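Side-chain contacts in pollen-specific leucine-rich repeat extensin-like protein 1 (Arabidopsis thaliana, PDB 6TME), which probably binds RALF-type signalling peptides in the pollen-tube cell wall through its leucine-rich-repeat domain: residues Gln52-Ala57 with Phe121-Asn126; Pro155-Ala160 with Leu169-Asn174; Gly272-Thr277 with Gly296-Asn301. All blocks are in the same frame, centred on the assembly; numbering follows the deposited sequence.

Interaction 1. Residues Gln52-Ala57 with Phe121-Asn126; sequences QAWKKA and FHVNSN
The last full turn of helix 43-56, which caps the N-terminal end of the repeats, sends W54 into the protein to meet F121 in strand 120-122 and V123 just past its end. The indole touches with the far corner of its six-membered ring: W54 CH2 lies 3.8 Å from F121 CZ. The two aromatic planes are nearly parallel, 22° apart, but have slid past each other until the ring centroids are 5.9 Å distant, so there is little overlap. V123 CG1 comes in at the edge of the indole, close to its plane, 4.1 Å from W54 CH2. W54 and F121 reach in from opposite directions; with CG of W54 anti to its backbone N (chi1 -158°), the indole extends from the helix across to the strand. In the leucine-rich repeat, F121 and V123 occupy positions where leucine is the rule, alternating with H122, whose ring stacks with an aromatic side chain of another protein chain in the assembly. Large apolar side chains suit such sites, and tryptophan is long enough to span from helix to strand. I97 of strand 92-98 packs against both rings. Beyond the strand, the asparagine of the repeat consensus turns back on the chain: N126 ND2 donates to V123 O (3.1 Å) almost straight, at 174°, approaching from above the carbonyl plane, while its OD1 accepts from I104 N.

Interaction 2. Residues Pro155-Ala160 with Leu169-Asn174; sequences PFPTVA and LDIRYN
F156 and I171 cross at about a right angle, with I171 CD1 3.8 Å from F156 CE2, near the ring but obliquely to it. I171 gets there by an uncommon torsion: its CG1 stands between the backbone N and the carbonyl carbon (chi1 65°), the crowded position, and the chain then runs extended to CD1. The other branch, CG2, points at P157 and meets its CG tip to tip at 4.0 Å, so a beta-branched residue serves two neighbours at once. F156 is turned with CG trans to N, and its ring carries P157 CD over one face, 3.5 Å above the plane and offset toward the rim, which probably limits how the ring can turn. L169 comes at F156 from the opposite direction. Its CD2 touches both F156 CZ (4.1 Å) and A160 CB (3.9 Å), and the small methyl of alanine allows the 3-10 turn to lie close to the strand. F156-P157 stands where the plant-specific repeat consensus LxGxIP has Ile-Pro, and L169 and I171 are the inward residues of the same repeat pattern, so the contact fills the solenoid core between one convex-side loop and the following strand. D170 alternates outward. Its OD1 accepts from R172 N in an Asx turn, and its OD2 offers the syn lone pair to R172 NE (2.8 Å), nearly in the guanidinium plane. The salt bridge probably helps orient the arginine, whose NH1 donates to the backbone of the bound protein chain. N174, at the consensus asparagine position, also holds the turn, its ND2 giving I171 O a 2.9 Å bond.

Interaction 3. Residues Gly272-Thr277 with Gly296-Asn301; sequences GSLPST and GFVTDN
L274 and V298 hold equivalent places in two successive turns of the plant-type leucine-rich repeat, the apolar residue of the LxGxIP consensus, and the contact is the meeting of those turns late in the solenoid. Apolar contact between them is modest: L274 CD1 stands 4.4 Å from V298 CG2. Leucine and valine fit here because both side chains face the interior, where each also packs on F318 of strand 317-321. L274 further touches I302, and V298 reaches C303 and C325, which are joined in a disulfide.

The backbones are linked through a water. L274 N donates to it at 3.0 Å, and the water in turn donates to F297 O at a short 2.5 Å, a length that is itself uncertain, so one molecule supplies a partner to two main-chain groups of the two segments. V298 instead makes its backbone bonds onward, to G320 and A322.

Glycine answers a conformational demand at the head of each segment: both G272 and G296 have positive phi (83° and 100°), and in each a beta carbon would be jammed against the preceding carbonyl oxygen. A beta carbon on G296 would also lie only 3.1 Å from S273 OG.

Polar groups meet at the outer border, where small or hydrophilic residues tolerate exposure. The N301 amide comes up to S276, its ND2 4.0 Å from S276 CB; the same ND2 lies 3.3 Å from S276 O, but the angle is too poor for a hydrogen bond.

How the interactions relate
All three belong to one solenoid; interactions 1 and 2 lie in its core and interaction 3 reaches the surface. The first two are purely apolar across their segments; interaction 1 joins the capping helix to an early repeat through aromatics, whereas interaction 2 joins a loop to the next strand with phenylalanine, proline and aliphatic branches. These two are neighbours: N124 ND2 lies 3.3 Å from R172 NH2 as packing, and the outward faces of both 121-126 and 169-174 border the bound protein chain. Interaction 3, its centre 36 Å from that of interaction 2, links equivalent turns, adds to one loose apolar touch a backbone water bridge and a close but unbonded polar pair, and has no other protein chain against it.

Interaction 1. Residues Gln52-Ala57 with Phe121-Asn126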
# COMPACT_ATOMS: atom_id res chain seq x y z
N GLN A 52 -3.58 -5.64 30.26
CA GLN A 52 -3.60 -6.95 30.93
C GLN A 52 -4.57 -7.90 30.23
O GLN A 52 -4.30 -9.11 30.16
CB GLN A 52 -3.97 -6.81 32.42
CG GLN A 52 -2.86 -6.22 33.32
CD GLN A 52 -1.56 -7.01 33.24
OE1 GLN A 52 -1.59 -8.23 33.19
NE2 GLN A 52 -0.43 -6.32 33.23
N ALA A 53 -5.71 -7.40 29.72
CA ALA A 53 -6.58 -8.28 28.94
C ALA A 53 -5.87 -8.75 27.67
O ALA A 53 -6.05 -9.89 27.24
CB ALA A 53 -7.89 -7.57 28.59
N TRP A 54 -5.02 -7.89 27.09
CA TRP A 54 -4.29 -8.27 25.87
C TRP A 54 -3.23 -9.33 26.17
O TRP A 54 -3.14 -10.35 25.46
CB TRP A 54 -3.67 -7.03 25.23
CG TRP A 54 -3.37 -7.18 23.77
CD1 TRP A 54 -3.72 -8.22 22.95
CD2 TRP A 54 -2.65 -6.25 22.94
NE1 TRP A 54 -3.25 -8.00 21.68
CE2 TRP A 54 -2.60 -6.80 21.64
CE3 TRP A 54 -2.03 -5.01 23.18
CZ2 TRP A 54 -1.95 -6.15 20.58
CZ3 TRP A 54 -1.40 -4.36 22.13
CH2 TRP A 54 -1.36 -4.93 20.84
N LYS A 55 -2.45 -9.12 27.23
CA LYS A 55 -1.43 -10.08 27.64
C LYS A 55 -2.03 -11.45 27.96
O LYS A 55 -1.40 -12.48 27.69
CB LYS A 55 -0.67 -9.53 28.85
CG LYS A 55 0.44 -10.43 29.39
CD LYS A 55 1.01 -9.84 30.68
CE LYS A 55 2.31 -10.53 31.12
NZ LYS A 55 2.75 -9.99 32.46
N LYS A 56 -3.22 -11.50 28.56
CA LYS A 56 -3.89 -12.79 28.74
C LYS A 56 -4.09 -13.51 27.41
O LYS A 56 -4.01 -14.75 27.36
CB LYS A 56 -5.24 -12.63 29.44
CG LYS A 56 -5.15 -12.35 30.92
CD LYS A 56 -6.56 -12.39 31.52
CE LYS A 56 -6.56 -12.18 33.04
NZ LYS A 56 -7.95 -12.33 33.58
N ALA A 57 -4.33 -12.77 26.33
CA ALA A 57 -4.49 -13.37 25.00
C ALA A 57 -3.18 -13.68 24.30
O ALA A 57 -3.22 -14.17 23.18
CB ALA A 57 -5.33 -12.46 24.11
N PHE A 121 -0.64 2.85 16.24
CA PHE A 121 -0.76 1.42 16.52
C PHE A 121 0.05 0.66 15.47
O PHE A 121 -0.40 0.51 14.32
CB PHE A 121 -2.23 1.01 16.55
CG PHE A 121 -2.46 -0.38 17.05
CD1 PHE A 121 -2.58 -0.64 18.41
CD2 PHE A 121 -2.57 -1.43 16.15
CE1 PHE A 121 -2.81 -1.93 18.87
CE2 PHE A 121 -2.81 -2.72 16.61
CZ PHE A 121 -2.92 -2.97 17.98
N HIS A 122 1.25 0.21 15.85
CA HIS A 122 2.15 -0.51 14.95
C HIS A 122 2.33 -1.93 15.48
O HIS A 122 2.93 -2.12 16.54
CB HIS A 122 3.52 0.18 14.85
CG HIS A 122 3.45 1.59 14.33
ND1 HIS A 122 4.53 2.45 14.39
CD2 HIS A 122 2.45 2.29 13.74
CE1 HIS A 122 4.19 3.62 13.88
NE2 HIS A 122 2.93 3.55 13.48
N VAL A 123 1.82 -2.93 14.76
CA VAL A 123 2.06 -4.33 15.13
C VAL A 123 2.51 -5.14 13.91
O VAL A 123 2.17 -6.32 13.79
CB VAL A 123 0.84 -4.98 15.83
CG1 VAL A 123 0.61 -4.34 17.25
CG2 VAL A 123 -0.41 -4.87 15.00
N ASN A 124 3.32 -4.53 13.04
CA ASN A 124 3.86 -5.25 11.90
C ASN A 124 4.63 -6.50 12.31
O ASN A 124 5.40 -6.48 13.28
CB ASN A 124 4.79 -4.37 11.07
CG ASN A 124 5.57 -5.19 10.00
OD1 ASN A 124 6.61 -5.78 10.30
ND2 ASN A 124 5.04 -5.27 8.79
N SER A 125 4.42 -7.57 11.55
CA SER A 125 5.16 -8.83 11.70
C SER A 125 4.96 -9.42 13.10
O SER A 125 5.92 -9.70 13.83
CB SER A 125 6.65 -8.65 11.39
OG SER A 125 6.84 -8.26 10.03
N ASN A 126 3.70 -9.60 13.47
CA ASN A 126 3.33 -10.44 14.60
C ASN A 126 2.48 -11.58 14.07
O ASN A 126 2.29 -11.74 12.86
CB ASN A 126 2.61 -9.63 15.67
CG ASN A 126 3.57 -8.81 16.52
OD1 ASN A 126 4.14 -9.31 17.50
ND2 ASN A 126 3.79 -7.56 16.12

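Interaction 2. Residues Pro155-Ala160 with Leu169-Asn174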
# COMPACT_ATOMS: atom_id res chain seq x y z
N PRO A 155 -13.54 -10.37 6.38
CA PRO A 155 -13.89 -9.16 5.63
C PRO A 155 -13.03 -7.96 5.99
O PRO A 155 -12.46 -7.87 7.08
CB PRO A 155 -15.36 -8.92 6.03
CG PRO A 155 -15.85 -10.26 6.52
CD PRO A 155 -14.66 -10.87 7.21
N PHE A 156 -12.97 -7.01 5.05
CA PHE A 156 -12.21 -5.79 5.26
C PHE A 156 -12.51 -5.22 6.64
O PHE A 156 -13.68 -5.18 7.05
CB PHE A 156 -12.57 -4.78 4.17
CG PHE A 156 -11.82 -3.48 4.28
CD1 PHE A 156 -12.24 -2.48 5.13
CD2 PHE A 156 -10.68 -3.27 3.53
CE1 PHE A 156 -11.54 -1.28 5.23
CE2 PHE A 156 -9.97 -2.08 3.62
CZ PHE A 156 -10.41 -1.08 4.48
N PRO A 157 -11.48 -4.78 7.42
CA PRO A 157 -11.73 -4.27 8.78
C PRO A 157 -12.42 -2.91 8.77
O PRO A 157 -11.76 -1.87 8.87
CB PRO A 157 -10.33 -4.16 9.39
CG PRO A 157 -9.43 -3.91 8.17
CD PRO A 157 -10.04 -4.76 7.07
N THR A 158 -13.74 -2.91 8.66
CA THR A 158 -14.47 -1.67 8.43
C THR A 158 -14.45 -0.73 9.64
O THR A 158 -14.79 0.45 9.48
CB THR A 158 -15.90 -1.99 7.98
OG1 THR A 158 -16.48 -3.00 8.82
CG2 THR A 158 -15.89 -2.51 6.54
N VAL A 159 -14.05 -1.20 10.83
CA VAL A 159 -13.85 -0.29 11.96
C VAL A 159 -12.91 0.85 11.58
O VAL A 159 -13.02 1.96 12.11
CB VAL A 159 -13.33 -1.07 13.19
CG1 VAL A 159 -11.95 -1.66 12.92
CG2 VAL A 159 -13.30 -0.16 14.43
N ALA A 160 -11.99 0.61 10.63
CA ALA A 160 -11.10 1.67 10.18
C ALA A 160 -11.86 2.83 9.57
O ALA A 160 -11.37 3.97 9.59
CB ALA A 160 -10.09 1.12 9.17
N LEU A 169 -3.20 3.55 6.74
CA LEU A 169 -3.85 2.26 6.94
C LEU A 169 -3.02 1.22 6.22
O LEU A 169 -2.94 1.24 4.98
CB LEU A 169 -5.28 2.29 6.42
CG LEU A 169 -6.13 1.03 6.60
CD1 LEU A 169 -6.10 0.54 8.03
CD2 LEU A 169 -7.57 1.28 6.17
N ASP A 170 -2.40 0.31 6.97
CA ASP A 170 -1.67 -0.82 6.40
C ASP A 170 -2.26 -2.15 6.89
O ASP A 170 -2.08 -2.53 8.05
CB ASP A 170 -0.18 -0.74 6.75
CG ASP A 170 0.67 -1.67 5.87
OD1 ASP A 170 0.10 -2.65 5.35
OD2 ASP A 170 1.89 -1.42 5.71
N ILE A 171 -2.94 -2.87 6.00
CA ILE A 171 -3.46 -4.21 6.29
C ILE A 171 -2.84 -5.26 5.38
O ILE A 171 -3.32 -6.40 5.34
CB ILE A 171 -4.99 -4.24 6.20
CG1 ILE A 171 -5.44 -3.96 4.75
CG2 ILE A 171 -5.62 -3.23 7.18
CD1 ILE A 171 -6.93 -4.14 4.52
N ARG A 172 -1.77 -4.91 4.68
CA ARG A 172 -1.14 -5.81 3.72
C ARG A 172 -0.63 -7.07 4.41
O ARG A 172 -0.33 -7.08 5.61
CB ARG A 172 0.01 -5.08 2.99
CG ARG A 172 1.29 -4.93 3.83
CD ARG A 172 2.30 -3.86 3.37
NE ARG A 172 3.14 -3.57 4.52
CZ ARG A 172 4.35 -4.08 4.76
NH1 ARG A 172 4.96 -4.89 3.87
NH2 ARG A 172 4.97 -3.78 5.89
N TYR A 173 -0.59 -8.17 3.64
CA TYR A 173 -0.00 -9.44 4.06
C TYR A 173 -0.80 -10.08 5.20
O TYR A 173 -0.24 -10.54 6.21
CB TYR A 173 1.47 -9.26 4.45
CG TYR A 173 2.36 -9.45 3.27
CD1 TYR A 173 2.57 -10.71 2.71
CD2 TYR A 173 2.99 -8.35 2.69
CE1 TYR A 173 3.40 -10.87 1.59
CE2 TYR A 173 3.82 -8.50 1.61
CZ TYR A 173 4.01 -9.76 1.05
OH TYR A 173 4.84 -9.85 -0.03
N ASN A 174 -2.11 -10.10 5.04
CA ASN A 174 -2.99 -10.81 5.96
C ASN A 174 -3.84 -11.73 5.08
O ASN A 174 -3.45 -12.10 3.98
CB ASN A 174 -3.81 -9.83 6.79
CG ASN A 174 -3.01 -9.21 7.91
OD1 ASN A 174 -2.70 -9.87 8.90
ND2 ASN A 174 -2.71 -7.92 7.78

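Interaction 3. Residues Gly272-Thr277 with Gly296-Asn301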
# COMPACT_ATOMS: atom_id res chain seq x y z
N GLY A 272 -5.59 -4.26 -25.48
CA GLY A 272 -5.52 -2.99 -26.16
C GLY A 272 -4.10 -2.48 -26.29
O GLY A 272 -3.10 -3.16 -26.01
N SER A 273 -4.03 -1.24 -26.74
CA SER A 273 -2.77 -0.52 -26.87
C SER A 273 -2.56 0.37 -25.66
O SER A 273 -3.50 0.76 -24.97
CB SER A 273 -2.75 0.31 -28.15
OG SER A 273 -3.19 -0.46 -29.25
N LEU A 274 -1.31 0.68 -25.41
CA LEU A 274 -1.00 1.71 -24.44
C LEU A 274 -1.65 3.00 -24.91
O LEU A 274 -1.55 3.33 -26.10
CB LEU A 274 0.50 1.90 -24.28
CG LEU A 274 1.19 0.63 -23.79
CD1 LEU A 274 2.67 0.87 -23.53
CD2 LEU A 274 0.47 0.12 -22.54
N PRO A 275 -2.37 3.71 -24.05
CA PRO A 275 -2.94 4.98 -24.49
C PRO A 275 -1.85 6.01 -24.71
O PRO A 275 -0.89 6.10 -23.95
CB PRO A 275 -3.86 5.38 -23.33
CG PRO A 275 -3.45 4.54 -22.19
CD PRO A 275 -2.88 3.28 -22.75
N SER A 276 -2.00 6.77 -25.80
CA SER A 276 -1.06 7.84 -26.11
C SER A 276 -1.06 8.93 -25.04
O SER A 276 -0.08 9.67 -24.92
CB SER A 276 -1.38 8.45 -27.48
OG SER A 276 -2.77 8.73 -27.59
N THR A 277 -2.13 9.03 -24.26
CA THR A 277 -2.20 9.97 -23.14
C THR A 277 -1.12 9.71 -22.09
O THR A 277 -0.89 10.57 -21.24
CB THR A 277 -3.58 9.89 -22.48
OG1 THR A 277 -3.92 8.51 -22.26
CG2 THR A 277 -4.63 10.53 -23.37
N GLY A 296 0.24 -3.79 -30.10
CA GLY A 296 0.49 -2.56 -30.82
C GLY A 296 1.89 -2.02 -30.65
O GLY A 296 2.85 -2.77 -30.44
N PHE A 297 1.99 -0.70 -30.71
CA PHE A 297 3.26 -0.01 -30.81
C PHE A 297 3.61 0.63 -29.47
O PHE A 297 2.73 1.13 -28.76
CB PHE A 297 3.20 1.05 -31.92
CG PHE A 297 4.43 1.13 -32.74
CD1 PHE A 297 4.63 0.25 -33.79
CD2 PHE A 297 5.42 2.07 -32.45
CE1 PHE A 297 5.79 0.31 -34.55
CE2 PHE A 297 6.58 2.13 -33.20
CZ PHE A 297 6.77 1.24 -34.25
N VAL A 298 4.90 0.59 -29.12
CA VAL A 298 5.46 1.39 -28.03
C VAL A 298 6.27 2.50 -28.68
O VAL A 298 7.28 2.23 -29.35
CB VAL A 298 6.32 0.55 -27.08
CG1 VAL A 298 6.88 1.43 -25.96
CG2 VAL A 298 5.53 -0.65 -26.51
N THR A 299 5.83 3.73 -28.49
CA THR A 299 6.36 4.91 -29.15
C THR A 299 7.32 5.67 -28.23
O THR A 299 7.38 5.43 -27.02
CB THR A 299 5.21 5.84 -29.55
OG1 THR A 299 4.59 6.31 -28.35
CG2 THR A 299 4.18 5.09 -30.34
N ASP A 300 8.03 6.62 -28.82
CA ASP A 300 8.87 7.49 -27.99
C ASP A 300 8.06 8.57 -27.30
O ASP A 300 8.61 9.30 -26.47
CB ASP A 300 10.00 8.11 -28.83
CG ASP A 300 9.48 8.94 -29.97
OD1 ASP A 300 8.27 8.83 -30.28
OD2 ASP A 300 10.28 9.71 -30.55
N ASN A 301 6.78 8.70 -27.65
CA ASN A 301 5.84 9.44 -26.81
C ASN A 301 6.01 9.04 -25.36
O ASN A 301 5.96 9.88 -24.45
CB ASN A 301 4.42 9.15 -27.28
CG ASN A 301 3.53 10.34 -27.19
OD1 ASN A 301 3.99 11.48 -27.07
ND2 ASN A 301 2.21 10.11 -27.26
O HOH W 1 0.65 0.24 -27.67